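Local coordinates for protein peptidyl-prolyl cis-trans isomerase FKBP13, chloroplastic (Arabidopsis thaliana, PDB 1U79) that catalyses the cis-trans isomerization of peptidyl-proline bonds, supplying the major such activity of the chloroplast thylakoid lumen, and regulates accumulation of the Rieske protein, at residues 35-40 against 46-51; 57-60 against 64-67. All blocks are in the same frame, centred on the assembly; numbering follows the deposited sequence.

Contact 1: 35-40 against 46-51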
ATOM      1  N   ALA A  35      -1.663   1.414 -10.318  1.00 15.49           N
ATOM      2  CA  ALA A  35      -1.685   2.303  -9.173  1.00 14.40           C
ATOM      3  C   ALA A  35      -0.449   3.173  -9.094  1.00 13.18           C
ATOM      4  O   ALA A  35       0.669   2.706  -9.315  1.00 13.41           O
ATOM      5  CB  ALA A  35      -1.820   1.507  -7.880  1.00 14.95           C
ATOM      6  N   HIS A  36      -0.662   4.452  -8.808  1.00 14.32           N
ATOM      7  CA  HIS A  36       0.452   5.367  -8.604  1.00 13.30           C
ATOM      8  C   HIS A  36       0.599   5.353  -7.090  1.00 13.01           C
ATOM      9  O   HIS A  36      -0.370   5.071  -6.379  1.00 12.63           O
ATOM     10  CB  HIS A  36       0.115   6.763  -9.119  1.00 12.16           C
ATOM     11  CG  HIS A  36       0.589   7.005 -10.516  1.00 14.24           C
ATOM     12  ND1 HIS A  36       1.927   7.004 -10.852  1.00 13.74           N
ATOM     13  CD2 HIS A  36      -0.090   7.220 -11.666  1.00 12.82           C
ATOM     14  CE1 HIS A  36       2.048   7.206 -12.152  1.00 11.49           C
ATOM     15  NE2 HIS A  36       0.840   7.340 -12.668  1.00 13.39           N
ATOM     16  N   TYR A  37       1.792   5.632  -6.584  1.00 13.04           N
ATOM     17  CA  TYR A  37       1.994   5.605  -5.146  1.00 12.18           C
ATOM     18  C   TYR A  37       3.267   6.290  -4.686  1.00 13.09           C
ATOM     19  O   TYR A  37       4.203   6.486  -5.456  1.00 13.18           O
ATOM     20  CB  TYR A  37       2.041   4.148  -4.643  1.00 14.01           C
ATOM     21  CG  TYR A  37       3.270   3.387  -5.108  1.00 14.05           C
ATOM     22  CD1 TYR A  37       3.314   2.789  -6.369  1.00 14.63           C
ATOM     23  CD2 TYR A  37       4.416   3.324  -4.309  1.00 14.89           C
ATOM     24  CE1 TYR A  37       4.474   2.153  -6.825  1.00 15.59           C
ATOM     25  CE2 TYR A  37       5.582   2.693  -4.755  1.00 16.90           C
ATOM     26  CZ  TYR A  37       5.603   2.114  -6.010  1.00 15.67           C
ATOM     27  OH  TYR A  37       6.755   1.512  -6.458  1.00 18.67           O
ATOM     28  N   VAL A  38       3.275   6.632  -3.406  1.00 12.86           N
ATOM     29  CA  VAL A  38       4.420   7.232  -2.737  1.00 12.02           C
ATOM     30  C   VAL A  38       4.510   6.505  -1.409  1.00 13.61           C
ATOM     31  O   VAL A  38       3.556   6.496  -0.625  1.00 13.20           O
ATOM     32  CB  VAL A  38       4.249   8.738  -2.450  1.00 13.53           C
ATOM     33  CG1 VAL A  38       5.424   9.225  -1.590  1.00 12.89           C
ATOM     34  CG2 VAL A  38       4.203   9.534  -3.756  1.00 11.91           C
ATOM     35  N   GLY A  39       5.652   5.874  -1.168  1.00 13.67           N
ATOM     36  CA  GLY A  39       5.848   5.150   0.073  1.00 12.63           C
ATOM     37  C   GLY A  39       6.872   5.878   0.915  1.00 12.92           C
ATOM     38  O   GLY A  39       7.966   6.209   0.433  1.00 13.62           O
ATOM     39  N   LYS A  40       6.524   6.128   2.171  1.00 12.26           N
ATOM     40  CA  LYS A  40       7.409   6.831   3.092  1.00 14.24           C
ATOM     41  C   LYS A  40       7.510   6.117   4.427  1.00 15.54           C
ATOM     42  O   LYS A  40       6.601   5.373   4.833  1.00 13.04           O
ATOM     43  CB  LYS A  40       6.888   8.234   3.396  1.00 17.68           C
ATOM     44  CG  LYS A  40       6.513   9.104   2.219  1.00 21.01           C
ATOM     45  CD  LYS A  40       5.878  10.384   2.774  1.00 25.19           C
ATOM     46  CE  LYS A  40       5.505  11.374   1.684  1.00 27.68           C
ATOM     47  NZ  LYS A  40       4.736  12.515   2.268  1.00 30.58           N
ATOM     48  N   VAL A  46      10.950   9.371   1.854  1.00 19.60           N
ATOM     49  CA  VAL A  46      10.326   8.640   0.757  1.00 18.31           C
ATOM     50  C   VAL A  46      11.279   7.537   0.324  1.00 17.62           C
ATOM     51  O   VAL A  46      12.393   7.824  -0.135  1.00 20.77           O
ATOM     52  CB  VAL A  46      10.049   9.554  -0.464  1.00 17.71           C
ATOM     53  CG1 VAL A  46       9.496   8.723  -1.624  1.00 17.54           C
ATOM     54  CG2 VAL A  46       9.057  10.646  -0.094  1.00 19.18           C
ATOM     55  N   PHE A  47      10.854   6.282   0.463  1.00 16.36           N
ATOM     56  CA  PHE A  47      11.699   5.156   0.074  1.00 15.54           C
ATOM     57  C   PHE A  47      11.394   4.623  -1.313  1.00 17.12           C
ATOM     58  O   PHE A  47      12.140   3.796  -1.831  1.00 17.21           O
ATOM     59  CB  PHE A  47      11.607   4.005   1.097  1.00 15.22           C
ATOM     60  CG  PHE A  47      10.217   3.413   1.258  1.00 14.32           C
ATOM     61  CD1 PHE A  47       9.683   2.558   0.295  1.00 16.72           C
ATOM     62  CD2 PHE A  47       9.452   3.711   2.385  1.00 13.34           C
ATOM     63  CE1 PHE A  47       8.399   2.006   0.448  1.00 14.60           C
ATOM     64  CE2 PHE A  47       8.165   3.168   2.549  1.00 12.69           C
ATOM     65  CZ  PHE A  47       7.642   2.316   1.578  1.00 13.15           C
ATOM     66  N   ASP A  48      10.300   5.085  -1.913  1.00 16.49           N
ATOM     67  CA  ASP A  48       9.922   4.622  -3.240  1.00 17.30           C
ATOM     68  C   ASP A  48       8.626   5.276  -3.692  1.00 17.54           C
ATOM     69  O   ASP A  48       7.782   5.639  -2.870  1.00 17.76           O
ATOM     70  CB  ASP A  48       9.749   3.097  -3.230  1.00 19.24           C
ATOM     71  CG  ASP A  48       9.409   2.528  -4.605  1.00 23.12           C
ATOM     72  OD1 ASP A  48       9.821   3.116  -5.629  1.00 24.41           O
ATOM     73  OD2 ASP A  48       8.743   1.473  -4.662  1.00 24.31           O
ATOM     74  N   SER A  49       8.489   5.439  -5.003  1.00 18.17           N
ATOM     75  CA  SER A  49       7.289   6.020  -5.579  1.00 17.62           C
ATOM     76  C   SER A  49       7.219   5.686  -7.057  1.00 18.47           C
ATOM     77  O   SER A  49       8.247   5.526  -7.727  1.00 19.15           O
ATOM     78  CB  SER A  49       7.262   7.540  -5.376  1.00 18.41           C
ATOM     79  OG  SER A  49       8.075   8.220  -6.312  1.00 17.76           O
ATOM     80  N   SER A  50       5.997   5.558  -7.561  1.00 17.55           N
ATOM     81  CA  SER A  50       5.779   5.263  -8.973  1.00 16.15           C
ATOM     82  C   SER A  50       6.297   6.438  -9.788  1.00 16.81           C
ATOM     83  O   SER A  50       6.851   6.261 -10.878  1.00 15.81           O
ATOM     84  CB  SER A  50       4.288   5.084  -9.239  1.00 15.82           C
ATOM     85  OG  SER A  50       3.559   6.188  -8.709  1.00 13.99           O
ATOM     86  N   TYR A  51       6.103   7.638  -9.246  1.00 18.70           N
ATOM     87  CA  TYR A  51       6.533   8.878  -9.886  1.00 18.08           C
ATOM     88  C   TYR A  51       8.038   8.871 -10.142  1.00 21.14           C
ATOM     89  O   TYR A  51       8.495   9.304 -11.201  1.00 19.96           O
ATOM     90  CB  TYR A  51       6.151  10.067  -9.005  1.00 20.72           C
ATOM     91  CG  TYR A  51       4.655  10.159  -8.794  1.00 19.21           C
ATOM     92  CD1 TYR A  51       3.815  10.544  -9.833  1.00 21.08           C
ATOM     93  CD2 TYR A  51       4.076   9.779  -7.582  1.00 23.34           C
ATOM     94  CE1 TYR A  51       2.433  10.547  -9.682  1.00 23.84           C
ATOM     95  CE2 TYR A  51       2.682   9.775  -7.417  1.00 22.52           C
ATOM     96  CZ  TYR A  51       1.874  10.160  -8.478  1.00 24.01           C
ATOM     97  OH  TYR A  51       0.505  10.159  -8.342  1.00 26.58           O
TER

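Contact 2: 57-60 against 64-67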
ATOM      1  N   LEU A  57       2.416   1.467 -11.117  1.00 15.76           N
ATOM      2  CA  LEU A  57       2.769   0.073 -10.944  1.00 16.76           C
ATOM      3  C   LEU A  57       1.628  -0.764 -11.495  1.00 18.23           C
ATOM      4  O   LEU A  57       0.472  -0.564 -11.119  1.00 16.47           O
ATOM      5  CB  LEU A  57       2.980  -0.249  -9.462  1.00 17.63           C
ATOM      6  CG  LEU A  57       3.395  -1.680  -9.137  1.00 16.51           C
ATOM      7  CD1 LEU A  57       4.833  -1.891  -9.611  1.00 18.49           C
ATOM      8  CD2 LEU A  57       3.280  -1.948  -7.641  1.00 15.90           C
ATOM      9  N   THR A  58       1.944  -1.679 -12.408  1.00 17.37           N
ATOM     10  CA  THR A  58       0.929  -2.558 -12.968  1.00 18.43           C
ATOM     11  C   THR A  58       1.147  -3.923 -12.317  1.00 20.15           C
ATOM     12  O   THR A  58       2.236  -4.484 -12.398  1.00 20.90           O
ATOM     13  CB  THR A  58       1.050  -2.643 -14.507  1.00 19.87           C
ATOM     14  OG1 THR A  58       0.734  -1.363 -15.082  1.00 17.92           O
ATOM     15  CG2 THR A  58       0.088  -3.692 -15.063  1.00 19.60           C
ATOM     16  N   PHE A  59       0.127  -4.443 -11.638  1.00 19.90           N
ATOM     17  CA  PHE A  59       0.250  -5.727 -10.942  1.00 18.71           C
ATOM     18  C   PHE A  59      -1.120  -6.330 -10.655  1.00 19.44           C
ATOM     19  O   PHE A  59      -2.129  -5.624 -10.742  1.00 18.27           O
ATOM     20  CB  PHE A  59       0.978  -5.516  -9.606  1.00 18.53           C
ATOM     21  CG  PHE A  59       0.212  -4.651  -8.622  1.00 18.70           C
ATOM     22  CD1 PHE A  59      -0.365  -5.208  -7.488  1.00 18.78           C
ATOM     23  CD2 PHE A  59       0.064  -3.283  -8.842  1.00 19.20           C
ATOM     24  CE1 PHE A  59      -1.082  -4.414  -6.579  1.00 18.58           C
ATOM     25  CE2 PHE A  59      -0.650  -2.480  -7.948  1.00 17.22           C
ATOM     26  CZ  PHE A  59      -1.223  -3.049  -6.813  1.00 18.28           C
ATOM     27  N   ARG A  60      -1.184  -7.626 -10.341  1.00 18.53           N
ATOM     28  CA  ARG A  60      -2.496  -8.177  -9.997  1.00 20.69           C
ATOM     29  C   ARG A  60      -2.670  -8.085  -8.505  1.00 19.97           C
ATOM     30  O   ARG A  60      -1.748  -8.326  -7.731  1.00 20.41           O
ATOM     31  CB  ARG A  60      -2.753  -9.635 -10.407  1.00 21.58           C
ATOM     32  CG  ARG A  60      -1.661 -10.465 -10.964  1.00 25.36           C
ATOM     33  CD  ARG A  60      -2.358 -11.359 -11.982  1.00 30.38           C
ATOM     34  NE  ARG A  60      -2.917 -10.454 -12.972  1.00 35.46           N
ATOM     35  CZ  ARG A  60      -4.077 -10.604 -13.593  1.00 37.98           C
ATOM     36  NH1 ARG A  60      -4.849 -11.649 -13.352  1.00 41.50           N
ATOM     37  NH2 ARG A  60      -4.471  -9.672 -14.440  1.00 37.18           N
ATOM     38  N   GLY A  64      -0.679 -12.085  -3.770  1.00 22.37           N
ATOM     39  CA  GLY A  64       0.668 -12.070  -3.226  1.00 21.88           C
ATOM     40  C   GLY A  64       1.760 -11.555  -4.146  1.00 21.33           C
ATOM     41  O   GLY A  64       2.901 -11.996  -4.066  1.00 22.00           O
ATOM     42  N   GLU A  65       1.420 -10.611  -5.015  1.00 21.50           N
ATOM     43  CA  GLU A  65       2.396 -10.057  -5.937  1.00 22.61           C
ATOM     44  C   GLU A  65       3.045  -8.855  -5.273  1.00 22.10           C
ATOM     45  O   GLU A  65       4.070  -8.346  -5.736  1.00 22.76           O
ATOM     46  CB  GLU A  65       1.701  -9.638  -7.229  1.00 23.55           C
ATOM     47  CG  GLU A  65       2.486  -9.951  -8.482  1.00 26.34           C
ATOM     48  CD  GLU A  65       1.646  -9.786  -9.726  1.00 24.80           C
ATOM     49  OE1 GLU A  65       1.281  -8.641 -10.045  1.00 24.58           O
ATOM     50  OE2 GLU A  65       1.344 -10.808 -10.377  1.00 28.29           O
ATOM     51  N   VAL A  66       2.440  -8.419  -4.173  1.00 20.72           N
ATOM     52  CA  VAL A  66       2.921  -7.274  -3.403  1.00 19.04           C
ATOM     53  C   VAL A  66       2.790  -7.593  -1.914  1.00 16.36           C
ATOM     54  O   VAL A  66       2.210  -8.619  -1.540  1.00 15.75           O
ATOM     55  CB  VAL A  66       2.078  -6.028  -3.704  1.00 19.15           C
ATOM     56  CG1 VAL A  66       2.414  -5.483  -5.083  1.00 18.74           C
ATOM     57  CG2 VAL A  66       0.605  -6.390  -3.632  1.00 17.19           C
ATOM     58  N   ILE A  67       3.316  -6.727  -1.055  1.00 15.92           N
ATOM     59  CA  ILE A  67       3.209  -6.993   0.376  1.00 14.14           C
ATOM     60  C   ILE A  67       1.751  -7.166   0.794  1.00 15.25           C
ATOM     61  O   ILE A  67       0.842  -6.578   0.195  1.00 15.46           O
ATOM     62  CB  ILE A  67       3.859  -5.879   1.226  1.00 13.50           C
ATOM     63  CG1 ILE A  67       3.308  -4.506   0.836  1.00 11.14           C
ATOM     64  CG2 ILE A  67       5.378  -5.906   1.026  1.00 14.11           C
ATOM     65  CD1 ILE A  67       3.879  -3.367   1.699  1.00 13.69           C
TER
HETATM   66  O   HOH W   1      -1.068  -9.287  -5.283  1.00 20.64           O

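Contact 1: 35-40 against 46-51
A beta hairpin of the FKBP fold, broken by a classic bulge, joins 35-40 to 46-51: Phe47 and Asp48 both face Gly39. Gly39 N donates to Asp48 O (2.7 Å), while Gly39 O takes Phe47 N at 2.9 Å and, weakly, Asp48 N. The Phe47 ring folds back over this glycine, whose CA lies 4.1 Å from the ring centroid in a CH-pi contact. Further along, the Tyr37 ring lies with one face over the backbone of Ser49 and Ser50, Ser50 N being above its centre. A chi1 of 68° swings the ring back above its own main chain and brings OH to Asp48 OD2 (2.7 Å), which it meets from above the carboxylate plane; Arg53 forms a salt bridge with OD1. A phenylalanine at Tyr37 would probably keep the ring packing but leave Asp48 OD2 without this donor. Two bonds grip Ser50 OG, from Tyr37 N (2.8 Å) and with His36 ND1 (2.8 Å) at the imidazole edge. The His36 ring makes an offset stack on Tyr51, planes 9° apart. Val38 CG2 abuts the edge of Tyr51 at CD2 (3.8 Å). Ser49 OG caps Asn52 N at the start of helix 50-53, Trp70 meets Tyr37 edge-to-face, and strand 119-128 pairs with the other edge of strand 32-40.

Contact 2: 57-60 against 64-67
Val66 meets the Phe59 ring at the close-packed end of this contact, its two methyls reaching the ring's CD1-CE1 side obliquely: CG1 lies 3.7 Å from Phe59 CD1 and CG2 3.9 Å from Phe59 CE1. The first side-chain bond of Phe59 points toward 64-67, and a chi1 of 65° sets CD1 and CE1 of the buried ring against those methyls. Leu57 CD2 only grazes Val66 CG1, at 4.4 Å. Trp70 and Ile74 of helix 68-75 also touch Phe59, so the cluster belongs to the interface between the FKBP sheet and the helix packed on it; 64-67 is the end of the loop that leads from strand 57-60 into that helix, with Ile67 at its N-cap position. The outer side is polar and solvent-facing, with exposed Glu65 held at a few points rather than by broad packing. Its chain is extended beyond CG, and OE1 accepts Arg60 N at 2.7 Å, the N-H coming from above the carboxylate plane, 41° out of it. OE2 lies against the aliphatic part of Arg60, 3.1 Å from CG, whereas Arg60 NE stays 5.0 Å from that oxygen, so any attraction between the opposite charges is probably weak. A water completes the link, donating to Arg60 O (2.7 Å) and accepting from Glu65 N (2.8 Å).

Strand 32-40 pairs with strand 46-49 inside contact 1 and with strand 57-60 of contact 2, so the two contacts share a sheet. A probable hydrogen bond from Leu57 N to Ala35 O (2.8 Å) joins them directly, and Tyr37 CE1 packs on Leu57 CB. Contact 1 is partly buried and built on direct backbone pairing, reinforced by hydroxyl, imidazole and carboxylate groups and ring stacking. Contact 2 is a smaller surface contact, 229 Å² against 605 Å², tying a strand to the loop that follows it by one carboxylate, one water and a hydrophobic patch. Trp70 of helix 68-75 touches Tyr37 in one and Phe59 in the other.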